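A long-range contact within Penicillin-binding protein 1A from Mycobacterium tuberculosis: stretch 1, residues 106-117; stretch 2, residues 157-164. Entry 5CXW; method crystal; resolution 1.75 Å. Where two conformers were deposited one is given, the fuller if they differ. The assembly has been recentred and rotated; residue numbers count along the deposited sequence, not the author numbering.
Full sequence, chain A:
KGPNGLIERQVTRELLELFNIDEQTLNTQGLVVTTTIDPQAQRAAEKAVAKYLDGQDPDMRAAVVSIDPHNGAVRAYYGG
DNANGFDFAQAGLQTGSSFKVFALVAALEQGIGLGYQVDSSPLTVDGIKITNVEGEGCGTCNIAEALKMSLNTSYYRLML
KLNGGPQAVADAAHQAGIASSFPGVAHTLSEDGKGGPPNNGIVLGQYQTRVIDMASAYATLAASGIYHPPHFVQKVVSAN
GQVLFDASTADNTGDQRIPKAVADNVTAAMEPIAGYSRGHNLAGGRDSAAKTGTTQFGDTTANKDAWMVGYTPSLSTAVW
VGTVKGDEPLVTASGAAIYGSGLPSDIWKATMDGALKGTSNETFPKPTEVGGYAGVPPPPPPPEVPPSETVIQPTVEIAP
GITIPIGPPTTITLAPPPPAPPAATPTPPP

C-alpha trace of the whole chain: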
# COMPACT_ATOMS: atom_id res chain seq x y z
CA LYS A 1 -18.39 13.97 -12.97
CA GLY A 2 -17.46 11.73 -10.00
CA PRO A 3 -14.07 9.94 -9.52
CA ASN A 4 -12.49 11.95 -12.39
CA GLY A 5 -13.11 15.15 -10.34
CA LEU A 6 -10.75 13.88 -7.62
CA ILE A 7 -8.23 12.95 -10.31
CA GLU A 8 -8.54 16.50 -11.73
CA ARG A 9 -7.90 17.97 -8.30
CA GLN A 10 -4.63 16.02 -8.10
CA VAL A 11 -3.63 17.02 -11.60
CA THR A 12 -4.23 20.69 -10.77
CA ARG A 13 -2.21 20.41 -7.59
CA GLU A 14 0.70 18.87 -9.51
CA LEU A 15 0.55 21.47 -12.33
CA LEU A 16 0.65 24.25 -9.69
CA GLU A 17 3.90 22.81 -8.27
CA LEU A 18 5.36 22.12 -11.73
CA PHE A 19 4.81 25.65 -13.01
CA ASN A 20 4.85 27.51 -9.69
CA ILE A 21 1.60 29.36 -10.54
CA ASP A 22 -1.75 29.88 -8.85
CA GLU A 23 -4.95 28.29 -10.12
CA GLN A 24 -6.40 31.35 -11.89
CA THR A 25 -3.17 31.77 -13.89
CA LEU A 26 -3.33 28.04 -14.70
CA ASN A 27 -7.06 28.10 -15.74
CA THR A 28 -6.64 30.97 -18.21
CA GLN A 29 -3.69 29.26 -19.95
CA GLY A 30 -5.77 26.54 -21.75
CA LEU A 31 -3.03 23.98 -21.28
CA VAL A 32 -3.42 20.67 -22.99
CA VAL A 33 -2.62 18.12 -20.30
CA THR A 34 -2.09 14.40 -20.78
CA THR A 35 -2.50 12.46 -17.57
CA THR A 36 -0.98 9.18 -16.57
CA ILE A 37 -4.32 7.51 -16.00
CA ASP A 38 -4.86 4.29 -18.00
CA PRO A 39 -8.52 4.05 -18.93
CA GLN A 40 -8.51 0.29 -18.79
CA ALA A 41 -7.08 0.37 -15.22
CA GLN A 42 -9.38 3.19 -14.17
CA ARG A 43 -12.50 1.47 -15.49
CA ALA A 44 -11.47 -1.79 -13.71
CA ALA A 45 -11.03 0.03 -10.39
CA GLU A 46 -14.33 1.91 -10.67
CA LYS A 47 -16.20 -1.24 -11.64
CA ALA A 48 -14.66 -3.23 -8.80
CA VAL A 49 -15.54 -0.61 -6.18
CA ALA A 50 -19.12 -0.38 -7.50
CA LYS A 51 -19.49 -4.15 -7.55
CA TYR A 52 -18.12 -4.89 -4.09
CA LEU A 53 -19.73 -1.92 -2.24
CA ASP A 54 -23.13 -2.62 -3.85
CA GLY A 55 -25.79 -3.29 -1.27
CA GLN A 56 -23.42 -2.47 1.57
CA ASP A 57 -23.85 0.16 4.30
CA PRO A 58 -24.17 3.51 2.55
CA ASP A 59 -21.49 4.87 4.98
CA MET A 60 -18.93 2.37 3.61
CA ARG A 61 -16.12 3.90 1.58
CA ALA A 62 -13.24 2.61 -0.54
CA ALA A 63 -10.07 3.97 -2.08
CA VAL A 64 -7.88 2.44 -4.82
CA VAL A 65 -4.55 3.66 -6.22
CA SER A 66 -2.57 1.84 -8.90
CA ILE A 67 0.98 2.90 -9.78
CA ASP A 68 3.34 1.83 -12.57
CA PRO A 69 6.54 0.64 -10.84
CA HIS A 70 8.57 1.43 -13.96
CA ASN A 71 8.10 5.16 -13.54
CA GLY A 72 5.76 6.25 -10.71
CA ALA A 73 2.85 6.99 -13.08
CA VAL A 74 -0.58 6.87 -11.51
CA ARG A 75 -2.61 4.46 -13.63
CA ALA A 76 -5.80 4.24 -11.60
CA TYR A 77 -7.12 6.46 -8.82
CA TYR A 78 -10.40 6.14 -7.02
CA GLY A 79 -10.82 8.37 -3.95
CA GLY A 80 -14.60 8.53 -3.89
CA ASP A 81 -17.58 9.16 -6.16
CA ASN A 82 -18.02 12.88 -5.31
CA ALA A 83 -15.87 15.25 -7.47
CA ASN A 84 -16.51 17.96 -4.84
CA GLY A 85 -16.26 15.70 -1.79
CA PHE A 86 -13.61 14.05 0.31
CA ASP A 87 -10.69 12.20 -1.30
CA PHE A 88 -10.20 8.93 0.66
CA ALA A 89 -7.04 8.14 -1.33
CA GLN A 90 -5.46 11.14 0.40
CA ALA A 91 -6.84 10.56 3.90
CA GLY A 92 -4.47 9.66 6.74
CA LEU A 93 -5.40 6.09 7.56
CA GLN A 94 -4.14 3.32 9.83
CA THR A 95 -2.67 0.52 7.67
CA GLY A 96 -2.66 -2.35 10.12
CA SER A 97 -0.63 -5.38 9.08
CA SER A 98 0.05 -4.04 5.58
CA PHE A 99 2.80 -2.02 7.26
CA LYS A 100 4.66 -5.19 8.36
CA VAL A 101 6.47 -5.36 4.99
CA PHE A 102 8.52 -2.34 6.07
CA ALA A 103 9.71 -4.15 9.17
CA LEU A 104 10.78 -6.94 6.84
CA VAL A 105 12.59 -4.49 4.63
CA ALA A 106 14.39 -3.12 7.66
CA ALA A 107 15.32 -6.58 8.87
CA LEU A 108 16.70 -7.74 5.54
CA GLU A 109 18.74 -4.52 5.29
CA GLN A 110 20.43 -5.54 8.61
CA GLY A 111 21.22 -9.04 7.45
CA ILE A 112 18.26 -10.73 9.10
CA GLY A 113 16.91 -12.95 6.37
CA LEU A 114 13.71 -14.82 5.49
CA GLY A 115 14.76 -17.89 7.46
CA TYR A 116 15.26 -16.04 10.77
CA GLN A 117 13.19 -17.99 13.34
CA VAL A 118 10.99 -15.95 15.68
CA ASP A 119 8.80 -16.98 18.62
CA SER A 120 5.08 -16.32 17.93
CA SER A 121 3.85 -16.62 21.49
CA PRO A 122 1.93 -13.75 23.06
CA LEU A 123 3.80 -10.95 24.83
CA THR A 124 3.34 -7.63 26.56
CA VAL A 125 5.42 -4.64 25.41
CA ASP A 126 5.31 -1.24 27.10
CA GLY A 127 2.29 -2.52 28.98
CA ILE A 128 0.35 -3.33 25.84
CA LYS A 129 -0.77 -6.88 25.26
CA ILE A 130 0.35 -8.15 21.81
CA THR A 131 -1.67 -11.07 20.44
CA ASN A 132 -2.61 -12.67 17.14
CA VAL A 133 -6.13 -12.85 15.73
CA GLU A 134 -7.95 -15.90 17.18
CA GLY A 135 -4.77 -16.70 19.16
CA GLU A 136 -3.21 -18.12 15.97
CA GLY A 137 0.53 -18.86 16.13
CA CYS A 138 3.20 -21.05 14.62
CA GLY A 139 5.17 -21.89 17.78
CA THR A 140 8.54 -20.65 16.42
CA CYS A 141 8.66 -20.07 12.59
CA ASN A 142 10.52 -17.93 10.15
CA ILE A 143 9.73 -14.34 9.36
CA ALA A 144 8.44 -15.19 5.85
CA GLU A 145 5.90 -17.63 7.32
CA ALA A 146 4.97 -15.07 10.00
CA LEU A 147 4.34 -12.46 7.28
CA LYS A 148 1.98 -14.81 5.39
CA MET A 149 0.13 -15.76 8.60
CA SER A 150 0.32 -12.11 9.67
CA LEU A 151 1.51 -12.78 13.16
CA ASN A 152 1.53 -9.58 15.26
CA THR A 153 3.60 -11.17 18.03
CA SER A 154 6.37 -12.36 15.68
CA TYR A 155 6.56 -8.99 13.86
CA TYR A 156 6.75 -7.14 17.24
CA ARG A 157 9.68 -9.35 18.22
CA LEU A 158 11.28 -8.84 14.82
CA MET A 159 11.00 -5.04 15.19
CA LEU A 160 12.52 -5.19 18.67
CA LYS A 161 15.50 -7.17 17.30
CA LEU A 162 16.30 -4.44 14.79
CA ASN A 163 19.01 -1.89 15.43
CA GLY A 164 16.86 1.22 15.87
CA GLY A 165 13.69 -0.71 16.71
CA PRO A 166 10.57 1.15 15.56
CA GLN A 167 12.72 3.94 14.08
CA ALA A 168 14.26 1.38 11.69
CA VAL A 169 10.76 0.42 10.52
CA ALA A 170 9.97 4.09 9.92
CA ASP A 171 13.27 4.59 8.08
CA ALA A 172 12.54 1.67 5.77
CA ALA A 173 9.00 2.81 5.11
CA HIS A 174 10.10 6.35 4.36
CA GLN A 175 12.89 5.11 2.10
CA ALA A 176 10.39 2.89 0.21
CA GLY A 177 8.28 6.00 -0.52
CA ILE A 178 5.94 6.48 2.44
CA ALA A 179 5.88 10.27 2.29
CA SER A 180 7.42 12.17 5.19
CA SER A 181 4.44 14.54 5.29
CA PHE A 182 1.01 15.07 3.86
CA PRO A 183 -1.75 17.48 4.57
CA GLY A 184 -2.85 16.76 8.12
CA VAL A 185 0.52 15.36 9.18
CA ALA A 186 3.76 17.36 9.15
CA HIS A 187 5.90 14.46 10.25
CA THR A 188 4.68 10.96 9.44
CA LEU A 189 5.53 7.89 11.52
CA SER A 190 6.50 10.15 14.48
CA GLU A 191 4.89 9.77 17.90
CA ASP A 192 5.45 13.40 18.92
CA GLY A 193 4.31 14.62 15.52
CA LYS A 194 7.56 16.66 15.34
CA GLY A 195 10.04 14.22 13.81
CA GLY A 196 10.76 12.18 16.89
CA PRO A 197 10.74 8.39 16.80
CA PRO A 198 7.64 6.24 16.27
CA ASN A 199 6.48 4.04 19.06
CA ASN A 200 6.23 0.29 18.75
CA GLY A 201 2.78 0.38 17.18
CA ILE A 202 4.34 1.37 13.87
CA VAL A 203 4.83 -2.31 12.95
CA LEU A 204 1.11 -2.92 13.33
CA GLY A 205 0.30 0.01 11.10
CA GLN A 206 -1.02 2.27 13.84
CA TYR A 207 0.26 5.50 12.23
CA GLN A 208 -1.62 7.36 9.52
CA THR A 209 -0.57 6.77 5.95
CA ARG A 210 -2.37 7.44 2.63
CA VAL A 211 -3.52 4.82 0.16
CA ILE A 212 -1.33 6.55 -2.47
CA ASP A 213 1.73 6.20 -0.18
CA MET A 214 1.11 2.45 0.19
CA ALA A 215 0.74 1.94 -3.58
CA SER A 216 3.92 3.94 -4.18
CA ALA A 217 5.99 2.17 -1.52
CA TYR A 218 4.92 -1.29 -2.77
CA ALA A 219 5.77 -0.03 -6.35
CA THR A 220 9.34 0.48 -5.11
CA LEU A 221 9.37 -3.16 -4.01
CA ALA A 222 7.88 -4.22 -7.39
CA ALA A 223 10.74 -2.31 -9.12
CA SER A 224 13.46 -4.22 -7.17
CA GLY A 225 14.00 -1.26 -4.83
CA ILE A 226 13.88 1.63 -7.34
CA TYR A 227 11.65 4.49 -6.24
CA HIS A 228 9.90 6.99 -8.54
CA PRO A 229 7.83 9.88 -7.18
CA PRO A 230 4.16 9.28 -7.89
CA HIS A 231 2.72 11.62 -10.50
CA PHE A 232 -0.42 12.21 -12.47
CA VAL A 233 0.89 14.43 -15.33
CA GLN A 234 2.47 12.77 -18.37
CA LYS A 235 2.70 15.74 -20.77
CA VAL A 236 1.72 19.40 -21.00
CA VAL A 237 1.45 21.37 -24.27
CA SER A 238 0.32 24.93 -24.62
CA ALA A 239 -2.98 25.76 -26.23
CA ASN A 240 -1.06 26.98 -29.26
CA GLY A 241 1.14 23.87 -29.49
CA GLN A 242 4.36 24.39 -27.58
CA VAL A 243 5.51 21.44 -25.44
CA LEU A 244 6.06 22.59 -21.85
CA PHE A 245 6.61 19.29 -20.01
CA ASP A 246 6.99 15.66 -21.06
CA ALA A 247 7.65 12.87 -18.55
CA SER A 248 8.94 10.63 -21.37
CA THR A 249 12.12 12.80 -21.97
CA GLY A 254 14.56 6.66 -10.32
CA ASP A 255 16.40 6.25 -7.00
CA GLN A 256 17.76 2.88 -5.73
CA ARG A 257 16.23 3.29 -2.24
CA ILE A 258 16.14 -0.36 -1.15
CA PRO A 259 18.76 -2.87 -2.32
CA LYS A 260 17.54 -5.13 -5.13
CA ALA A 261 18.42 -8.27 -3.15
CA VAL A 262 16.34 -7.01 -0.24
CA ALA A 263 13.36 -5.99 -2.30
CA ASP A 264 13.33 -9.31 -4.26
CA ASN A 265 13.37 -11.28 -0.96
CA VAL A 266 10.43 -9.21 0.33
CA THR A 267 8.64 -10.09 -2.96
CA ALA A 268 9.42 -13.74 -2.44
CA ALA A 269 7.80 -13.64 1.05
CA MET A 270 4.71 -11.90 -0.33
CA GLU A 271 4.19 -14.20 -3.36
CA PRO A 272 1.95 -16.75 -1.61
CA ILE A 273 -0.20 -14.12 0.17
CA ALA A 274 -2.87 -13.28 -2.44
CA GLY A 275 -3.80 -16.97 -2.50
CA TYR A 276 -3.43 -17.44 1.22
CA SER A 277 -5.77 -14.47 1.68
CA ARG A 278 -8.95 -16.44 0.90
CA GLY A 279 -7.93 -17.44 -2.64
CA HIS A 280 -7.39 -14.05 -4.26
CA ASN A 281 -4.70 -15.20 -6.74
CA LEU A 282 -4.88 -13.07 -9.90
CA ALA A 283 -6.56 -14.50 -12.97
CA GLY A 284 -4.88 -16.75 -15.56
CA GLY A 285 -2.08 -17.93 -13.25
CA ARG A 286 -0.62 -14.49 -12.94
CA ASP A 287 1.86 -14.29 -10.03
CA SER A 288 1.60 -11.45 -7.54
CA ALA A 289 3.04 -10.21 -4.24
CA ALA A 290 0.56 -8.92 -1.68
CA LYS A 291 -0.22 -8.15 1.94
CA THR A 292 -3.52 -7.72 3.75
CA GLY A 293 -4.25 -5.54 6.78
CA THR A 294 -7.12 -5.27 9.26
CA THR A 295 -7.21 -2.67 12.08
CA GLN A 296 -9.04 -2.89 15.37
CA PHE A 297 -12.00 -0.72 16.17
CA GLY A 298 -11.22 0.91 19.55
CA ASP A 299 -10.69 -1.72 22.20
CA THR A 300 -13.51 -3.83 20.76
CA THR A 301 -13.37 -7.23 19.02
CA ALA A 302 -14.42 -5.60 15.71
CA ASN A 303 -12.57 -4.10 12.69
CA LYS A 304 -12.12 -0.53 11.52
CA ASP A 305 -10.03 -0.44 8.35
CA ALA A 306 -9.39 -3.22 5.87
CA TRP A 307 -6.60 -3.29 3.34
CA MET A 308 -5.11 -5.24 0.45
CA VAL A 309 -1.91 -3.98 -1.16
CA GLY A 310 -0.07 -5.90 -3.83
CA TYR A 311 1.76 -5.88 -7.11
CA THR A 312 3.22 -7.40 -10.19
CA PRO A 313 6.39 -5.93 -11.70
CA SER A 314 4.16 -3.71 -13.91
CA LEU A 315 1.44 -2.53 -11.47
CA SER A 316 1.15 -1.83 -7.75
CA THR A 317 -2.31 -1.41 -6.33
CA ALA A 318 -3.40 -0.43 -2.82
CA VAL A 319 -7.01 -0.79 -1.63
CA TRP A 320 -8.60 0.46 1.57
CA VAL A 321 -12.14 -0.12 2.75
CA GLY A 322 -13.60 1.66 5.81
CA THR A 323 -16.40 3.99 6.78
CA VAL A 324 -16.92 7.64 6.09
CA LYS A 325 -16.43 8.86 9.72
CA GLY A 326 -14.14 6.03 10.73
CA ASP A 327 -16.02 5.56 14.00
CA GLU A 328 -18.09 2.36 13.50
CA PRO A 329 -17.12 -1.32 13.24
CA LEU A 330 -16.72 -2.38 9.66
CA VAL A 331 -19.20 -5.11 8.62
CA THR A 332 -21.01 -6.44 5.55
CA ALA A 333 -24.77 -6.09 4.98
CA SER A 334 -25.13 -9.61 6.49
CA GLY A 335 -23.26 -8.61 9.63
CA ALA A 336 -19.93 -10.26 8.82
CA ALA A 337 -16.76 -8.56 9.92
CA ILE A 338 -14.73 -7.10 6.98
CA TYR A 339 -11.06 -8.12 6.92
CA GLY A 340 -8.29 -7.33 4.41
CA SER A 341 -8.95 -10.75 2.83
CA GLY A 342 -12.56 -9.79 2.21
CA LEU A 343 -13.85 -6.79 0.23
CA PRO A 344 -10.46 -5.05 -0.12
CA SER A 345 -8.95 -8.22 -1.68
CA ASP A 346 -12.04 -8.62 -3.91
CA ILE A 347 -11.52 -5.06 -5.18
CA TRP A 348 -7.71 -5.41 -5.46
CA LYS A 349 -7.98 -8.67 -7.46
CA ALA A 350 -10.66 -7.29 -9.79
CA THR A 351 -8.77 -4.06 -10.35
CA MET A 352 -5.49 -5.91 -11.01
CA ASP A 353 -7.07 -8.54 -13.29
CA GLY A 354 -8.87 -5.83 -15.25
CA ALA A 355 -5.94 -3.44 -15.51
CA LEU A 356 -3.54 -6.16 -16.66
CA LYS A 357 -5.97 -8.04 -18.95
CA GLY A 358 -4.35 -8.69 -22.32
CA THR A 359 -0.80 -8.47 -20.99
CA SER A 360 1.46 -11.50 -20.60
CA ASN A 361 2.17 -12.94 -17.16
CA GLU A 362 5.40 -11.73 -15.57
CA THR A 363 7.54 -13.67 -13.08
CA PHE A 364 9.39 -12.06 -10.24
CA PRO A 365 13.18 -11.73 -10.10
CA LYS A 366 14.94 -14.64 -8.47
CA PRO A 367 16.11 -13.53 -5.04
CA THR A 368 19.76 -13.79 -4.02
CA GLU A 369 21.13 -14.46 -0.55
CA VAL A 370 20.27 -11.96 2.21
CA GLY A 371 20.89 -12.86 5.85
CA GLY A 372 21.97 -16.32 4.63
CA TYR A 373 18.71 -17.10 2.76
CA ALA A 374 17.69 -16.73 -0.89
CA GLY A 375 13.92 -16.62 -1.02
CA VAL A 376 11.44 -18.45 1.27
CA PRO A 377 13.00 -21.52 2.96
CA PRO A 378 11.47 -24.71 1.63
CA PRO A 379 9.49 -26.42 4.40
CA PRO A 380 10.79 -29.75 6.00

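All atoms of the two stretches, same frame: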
# COMPACT_ATOMS: atom_id res chain seq x y z
N ALA A 106 13.38 -3.56 6.70
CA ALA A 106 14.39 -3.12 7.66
C ALA A 106 15.27 -4.29 8.14
O ALA A 106 16.50 -4.13 8.28
CB ALA A 106 13.74 -2.50 8.88
N ALA A 107 14.63 -5.42 8.40
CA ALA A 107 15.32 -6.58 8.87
C ALA A 107 16.33 -7.06 7.83
O ALA A 107 17.52 -7.35 8.11
CB ALA A 107 14.34 -7.68 9.18
N LEU A 108 15.86 -7.23 6.60
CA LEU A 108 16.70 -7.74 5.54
C LEU A 108 17.89 -6.80 5.32
O LEU A 108 19.00 -7.26 5.06
CB LEU A 108 15.89 -7.89 4.25
CG LEU A 108 14.89 -9.04 4.28
CD1 LEU A 108 13.80 -8.81 3.25
CD2 LEU A 108 15.56 -10.31 3.94
N GLU A 109 17.67 -5.50 5.46
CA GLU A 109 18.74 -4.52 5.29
C GLU A 109 19.86 -4.68 6.38
O GLU A 109 21.01 -4.20 6.21
CB GLU A 109 18.14 -3.14 5.27
CG GLU A 109 17.46 -2.83 3.95
CD GLU A 109 16.88 -1.45 3.86
OE1 GLU A 109 16.77 -0.80 4.90
OE2 GLU A 109 16.53 -1.03 2.73
N GLN A 110 19.52 -5.29 7.51
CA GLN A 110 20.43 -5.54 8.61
C GLN A 110 20.99 -6.93 8.61
O GLN A 110 21.62 -7.35 9.56
CB GLN A 110 19.76 -5.25 9.92
CG GLN A 110 19.46 -3.79 10.09
CD GLN A 110 18.89 -3.43 11.46
OE1 GLN A 110 19.10 -4.09 12.51
NE2 GLN A 110 18.21 -2.28 11.46
N GLY A 111 20.69 -7.70 7.58
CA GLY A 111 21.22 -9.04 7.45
C GLY A 111 20.48 -10.05 8.28
O GLY A 111 21.04 -11.06 8.72
N ILE A 112 19.18 -9.81 8.47
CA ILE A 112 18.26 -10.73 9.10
C ILE A 112 17.36 -11.23 7.95
O ILE A 112 16.50 -10.46 7.45
CB ILE A 112 17.41 -10.09 10.26
CG1 ILE A 112 18.33 -9.51 11.33
CG2 ILE A 112 16.44 -11.10 10.88
CD1 ILE A 112 17.65 -8.57 12.30
N GLY A 113 17.53 -12.48 7.58
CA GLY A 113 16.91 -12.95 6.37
C GLY A 113 15.61 -13.70 6.57
O GLY A 113 15.14 -13.88 7.72
N LEU A 114 15.07 -14.21 5.46
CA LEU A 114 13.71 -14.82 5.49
C LEU A 114 13.61 -16.03 6.38
O LEU A 114 12.54 -16.34 6.87
CB LEU A 114 13.20 -15.12 4.09
CG LEU A 114 12.96 -13.96 3.19
CD1 LEU A 114 12.35 -14.43 1.89
CD2 LEU A 114 12.14 -12.83 3.79
N GLY A 115 14.73 -16.72 6.62
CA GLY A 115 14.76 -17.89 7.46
C GLY A 115 15.00 -17.66 8.94
O GLY A 115 15.05 -18.64 9.70
N TYR A 116 15.09 -16.40 9.36
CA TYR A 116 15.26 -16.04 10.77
C TYR A 116 14.04 -16.54 11.55
O TYR A 116 12.91 -16.17 11.25
CB TYR A 116 15.46 -14.52 10.93
CG TYR A 116 15.58 -14.11 12.37
CD1 TYR A 116 16.56 -14.64 13.19
CD2 TYR A 116 14.68 -13.18 12.91
CE1 TYR A 116 16.66 -14.23 14.52
CE2 TYR A 116 14.81 -12.73 14.23
CZ TYR A 116 15.74 -13.29 15.02
OH TYR A 116 15.76 -12.82 16.34
N GLN A 117 14.29 -17.36 12.57
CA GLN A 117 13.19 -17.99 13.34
C GLN A 117 12.83 -17.11 14.51
O GLN A 117 13.72 -16.73 15.30
CB GLN A 117 13.69 -19.32 13.88
CG GLN A 117 13.97 -20.36 12.82
CD GLN A 117 12.70 -20.96 12.29
OE1 GLN A 117 11.71 -21.11 13.02
NE2 GLN A 117 12.67 -21.24 11.00
N ARG A 157 8.37 -8.87 17.85
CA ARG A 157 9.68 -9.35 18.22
C ARG A 157 10.72 -9.03 17.13
O ARG A 157 11.90 -8.76 17.45
CB ARG A 157 9.70 -10.86 18.52
CG ARG A 157 8.95 -11.28 19.75
CD ARG A 157 9.27 -12.72 20.10
NE ARG A 157 8.70 -13.10 21.42
CZ ARG A 157 7.43 -13.52 21.60
NH1 ARG A 157 6.63 -13.76 20.61
NH2 ARG A 157 7.00 -13.76 22.85
N LEU A 158 10.34 -9.15 15.87
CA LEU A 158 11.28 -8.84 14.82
C LEU A 158 11.69 -7.35 14.89
O LEU A 158 12.90 -7.02 14.80
CB LEU A 158 10.71 -9.13 13.47
CG LEU A 158 11.62 -8.83 12.30
CD1 LEU A 158 12.95 -9.59 12.30
CD2 LEU A 158 10.86 -9.08 11.00
N MET A 159 10.70 -6.48 15.04
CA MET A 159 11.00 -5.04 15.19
C MET A 159 11.91 -4.79 16.37
O MET A 159 12.85 -3.98 16.25
CB MET A 159 9.70 -4.25 15.33
CG MET A 159 9.89 -2.81 15.84
SD MET A 159 8.33 -2.03 16.08
CE MET A 159 7.79 -2.92 17.57
N LEU A 160 11.67 -5.42 17.51
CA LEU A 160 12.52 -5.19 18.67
C LEU A 160 13.97 -5.67 18.48
O LEU A 160 14.91 -5.12 19.10
CB LEU A 160 11.89 -5.76 19.92
CG LEU A 160 10.60 -5.10 20.33
CD1 LEU A 160 10.01 -5.94 21.46
CD2 LEU A 160 10.70 -3.65 20.69
N LYS A 161 14.16 -6.64 17.61
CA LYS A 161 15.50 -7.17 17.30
C LYS A 161 16.28 -6.19 16.43
O LYS A 161 17.53 -6.21 16.43
CB LYS A 161 15.31 -8.46 16.52
CG LYS A 161 16.56 -9.14 15.97
CD LYS A 161 17.42 -9.72 17.03
CE LYS A 161 18.44 -10.61 16.31
NZ LYS A 161 19.41 -11.08 17.30
N LEU A 162 15.60 -5.38 15.64
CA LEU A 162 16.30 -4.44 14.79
C LEU A 162 17.12 -3.40 15.56
O LEU A 162 16.67 -2.86 16.57
CB LEU A 162 15.31 -3.62 13.98
CG LEU A 162 14.33 -4.35 13.02
CD1 LEU A 162 13.37 -3.38 12.44
CD2 LEU A 162 15.08 -5.08 11.99
N ASN A 163 18.30 -3.09 15.04
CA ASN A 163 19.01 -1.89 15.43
C ASN A 163 18.14 -0.72 15.06
O ASN A 163 17.70 -0.61 13.91
CB ASN A 163 20.33 -1.83 14.71
CG ASN A 163 21.26 -2.93 15.12
OD1 ASN A 163 21.28 -3.34 16.29
ND2 ASN A 163 22.12 -3.34 14.20
N GLY A 164 17.78 0.08 16.07
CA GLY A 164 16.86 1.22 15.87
C GLY A 164 15.42 0.92 16.17
O GLY A 164 14.59 1.83 16.24
O HOH W 1 17.54 -13.55 17.89

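Stretch 2 enters the contact as the last turns of a helix and leaves it as an extended segment, and its residues meet the C-terminal end of a second helix and the loop that follows it. Arg-157, at the start, takes no part: its side chain leads away from stretch 1, and its guanidinium group is hydrogen-bonded elsewhere in the structure.

The first contact is made by Leu-158. Its CA-to-CB bond points sideways, but the t, p rotamer brings the end of the side chain nearer to stretch 1, where CD1 is shared among three residues. Leu-158 CD1 lies 3.9 Å from Ala-107 CB, 4.1 Å from Ile-112 CG2 and 4.0 Å from Tyr-116 CD2, so a single methyl group joins the helix to two points of the loop beyond it. Met-159 points away and Leu-160 is out of reach, as expected for positions on the other sides of a helix.

Lys-161 returns to the interface, its CA-to-CB bond directed toward stretch 1. The aliphatic part of the chain does the packing: Lys-161 CG is 3.9 Å from Ile-112 CD1, and Lys-161 CE is 3.5 Å from Tyr-116 OH. The polar ends are linked through a water molecule, which lies 2.5 Å from Tyr-116 OH and accepts a hydrogen bond from Lys-161 NZ at 3.2 Å.

Leu-162 is the first residue to leave helical geometry, and its backbone comes closest to the other stretch at Ala-107, with 6.4 Å between the two CA atoms. The small alanine side chains leave room for this approach. Leu-162 CD1 packs against Ala-106 CB at 3.7 Å, while Leu-162 CD2 lies 3.5 Å from Ala-107 CA and 4.3 Å from Ile-112 CD1. Leu-162 thus packs against two successive alanines of the helix, and CD2 touches both of them, making Leu-162 a buried apolar centre of the contact.

At Asn-163 the interaction becomes polar and involves its backbone. The amide of Gln-110 pairs with both main-chain groups of this residue: Asn-163 N donates to Gln-110 OE1 at 2.8 Å, and Gln-110 NE2 donates to Asn-163 O at 3.0 Å, with N-H...acceptor angles of 149° and 156°. The carboxamide therefore uses its acceptor and its donor together, much as a neighbouring strand would. Gly-164 makes no contact; its positive phi, at 95°, is one that would jam a CB against the preceding carbonyl oxygen, Asn-163 O.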